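Local coordinates for Old Yellow Enzyme (Pichia, PDB 6AGZ), which uses bound flavin mononucleotide to reduce enone compounds asymmetrically, as a TIM-barrel flavoprotein of the old yellow enzyme family, at residues A[188-193]-A[237-242]. Numbering follows the deposited sequence.
Sequences SAHGYL and AVRLSP. With FMN (flavin mononucleotide), chain C.
S188 to H190 meet R239 to S241 in a buried loop-to-strand contact at the flavin end of two neighbouring parallel strands of the TIM barrel, 183-187 and 236-240. It continues the strand pairing past the end of the first strand with a mixture of backbone, side-chain and water bonds. S188 N reaches R239 O at 3.1 Å, a weak bond bent to 134°. A water then bridges S188 O, to which it donates at 2.7 Å, and S241 N, from which it accepts. The third link is straighter: H190 N gives its hydrogen to S241 OG over 3.0 Å. That hydroxyl sits between the backbone N and carbonyl carbon of its own residue (chi1 64°), which turns it to the loop, and A189 CB packs against S241 OG at 3.2 Å. The same methyl lies over one face of the H190 ring, offset toward the rim, while S241 CB comes within 3.9 Å of H190 CD2. The imidazole turns its ND1–CE1 edge to FMN N1, which lies near the ring plane. R239 stretches out with CG anti to its backbone N and a bend at chi3, and the guanidinium arrives edge-on at the flavin. R239 NH1 donates to FMN O2 at 2.8 Å and to ribityl O2' at 2.9 Å, R239 NH2 donates weakly to O3', and R239 NE has a weak bond to S283 OG. A leucine in place of R239 would probably leave FMN O2 and O2' without these donors and the cofactor less firmly held at this end of the ring and ribityl chain. Positive charge beside the N1–C2=O2 end of the flavin would be expected to stabilise negative charge there in the reduced cofactor, consistent with its redox role.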
# COMPACT_ATOMS: atom_id res chain seq x y z
N SER A 188 -12.07 2.62 -14.30
CA SER A 188 -10.98 3.51 -13.93
C SER A 188 -9.64 2.79 -14.05
O SER A 188 -8.73 2.99 -13.24
CB SER A 188 -11.18 4.05 -12.51
OG SER A 188 -10.20 5.02 -12.19
N ALA A 189 -9.51 1.94 -15.06
CA ALA A 189 -8.34 1.10 -15.22
C ALA A 189 -7.83 1.17 -16.66
O ALA A 189 -8.46 1.77 -17.54
CB ALA A 189 -8.65 -0.36 -14.85
N HIS A 190 -6.67 0.55 -16.88
CA HIS A 190 -6.15 0.25 -18.21
C HIS A 190 -5.88 1.50 -19.04
O HIS A 190 -6.06 1.52 -20.26
CB HIS A 190 -7.10 -0.69 -18.96
CG HIS A 190 -7.24 -2.04 -18.32
ND1 HIS A 190 -8.42 -2.76 -18.34
CD2 HIS A 190 -6.35 -2.80 -17.63
CE1 HIS A 190 -8.25 -3.90 -17.70
NE2 HIS A 190 -7.00 -3.95 -17.26
N GLY A 191 -5.43 2.56 -18.37
CA GLY A 191 -4.97 3.73 -19.09
C GLY A 191 -6.03 4.54 -19.80
O GLY A 191 -5.71 5.35 -20.67
N TYR A 192 -7.30 4.34 -19.46
CA TYR A 192 -8.36 5.17 -20.00
C TYR A 192 -8.47 6.43 -19.12
O TYR A 192 -7.66 6.64 -18.22
CB TYR A 192 -9.65 4.37 -20.12
CG TYR A 192 -9.51 3.19 -21.07
CD1 TYR A 192 -9.34 1.90 -20.60
CD2 TYR A 192 -9.50 3.39 -22.45
CE1 TYR A 192 -9.20 0.83 -21.47
CE2 TYR A 192 -9.36 2.33 -23.33
CZ TYR A 192 -9.20 1.05 -22.83
OH TYR A 192 -9.06 -0.01 -23.70
N LEU A 193 -9.48 7.27 -19.38
CA LEU A 193 -9.47 8.65 -18.90
C LEU A 193 -9.20 8.75 -17.40
O LEU A 193 -8.29 9.46 -16.97
CB LEU A 193 -10.78 9.35 -19.24
CG LEU A 193 -10.77 10.83 -18.84
CD1 LEU A 193 -9.94 11.65 -19.81
CD2 LEU A 193 -12.17 11.40 -18.71
N ALA A 237 -20.05 0.53 -8.63
CA ALA A 237 -18.81 -0.22 -8.52
C ALA A 237 -17.72 0.55 -9.25
O ALA A 237 -17.96 1.62 -9.81
CB ALA A 237 -18.97 -1.63 -9.08
N VAL A 238 -16.51 -0.01 -9.24
CA VAL A 238 -15.36 0.63 -9.88
C VAL A 238 -14.33 -0.45 -10.15
O VAL A 238 -14.24 -1.45 -9.44
CB VAL A 238 -14.78 1.77 -8.99
CG1 VAL A 238 -14.22 1.21 -7.69
CG2 VAL A 238 -13.73 2.57 -9.75
N ARG A 239 -13.54 -0.26 -11.21
CA ARG A 239 -12.44 -1.16 -11.53
C ARG A 239 -11.13 -0.40 -11.52
O ARG A 239 -11.04 0.72 -12.04
CB ARG A 239 -12.64 -1.84 -12.89
CG ARG A 239 -11.60 -2.92 -13.16
CD ARG A 239 -11.95 -3.77 -14.36
NE ARG A 239 -11.70 -5.18 -14.09
CZ ARG A 239 -11.68 -6.13 -15.01
NH1 ARG A 239 -11.89 -5.83 -16.28
NH2 ARG A 239 -11.45 -7.39 -14.67
N LEU A 240 -10.10 -1.03 -10.94
CA LEU A 240 -8.77 -0.45 -10.83
C LEU A 240 -7.74 -1.47 -11.27
O LEU A 240 -7.92 -2.68 -11.09
CB LEU A 240 -8.47 0.01 -9.40
CG LEU A 240 -9.46 1.00 -8.77
CD1 LEU A 240 -9.27 1.05 -7.26
CD2 LEU A 240 -9.30 2.38 -9.38
N SER A 241 -6.65 -0.98 -11.86
CA SER A 241 -5.55 -1.83 -12.33
C SER A 241 -4.23 -1.18 -11.93
O SER A 241 -3.52 -0.61 -12.76
CB SER A 241 -5.62 -2.04 -13.84
OG SER A 241 -5.45 -0.81 -14.53
N PRO A 242 -3.86 -1.27 -10.65
CA PRO A 242 -2.67 -0.54 -10.17
C PRO A 242 -1.38 -0.95 -10.86
O PRO A 242 -0.50 -0.10 -11.05
CB PRO A 242 -2.64 -0.86 -8.67
CG PRO A 242 -4.04 -1.27 -8.34
CD PRO A 242 -4.55 -1.97 -9.55
N1 FMN C . -11.77 -5.06 -19.07
C2 FMN C . -12.51 -3.92 -18.78
O2 FMN C . -12.46 -3.43 -17.66
N3 FMN C . -13.29 -3.34 -19.76
C4 FMN C . -13.34 -3.89 -21.02
O4 FMN C . -14.04 -3.38 -21.89
C4A FMN C . -12.60 -5.03 -21.31
N5 FMN C . -12.65 -5.58 -22.57
C5A FMN C . -11.92 -6.71 -22.86
C6 FMN C . -11.98 -7.25 -24.14
C7 FMN C . -11.25 -8.39 -24.45
C7M FMN C . -11.31 -8.98 -25.82
C8 FMN C . -10.45 -8.99 -23.47
C8M FMN C . -9.66 -10.22 -23.80
C9 FMN C . -10.39 -8.44 -22.20
C9A FMN C . -11.13 -7.30 -21.89
N10 FMN C . -11.07 -6.75 -20.62
C10 FMN C . -11.81 -5.62 -20.33
C1' FMN C . -10.23 -7.39 -19.56
C2' FMN C . -11.06 -8.51 -18.91
O2' FMN C . -12.20 -7.94 -18.31
C3' FMN C . -10.28 -9.33 -17.89
O3' FMN C . -9.89 -8.52 -16.81
C4' FMN C . -9.05 -9.98 -18.53
O4' FMN C . -9.41 -10.58 -19.75
C5' FMN C . -8.43 -11.03 -17.62
O5' FMN C . -9.41 -11.99 -17.28
P FMN C . -9.34 -13.48 -17.89
O1P FMN C . -7.97 -14.05 -17.63
O2P FMN C . -10.38 -14.35 -17.22
O3P FMN C . -9.61 -13.41 -19.37
O HOH W 1 -6.32 1.84 -12.60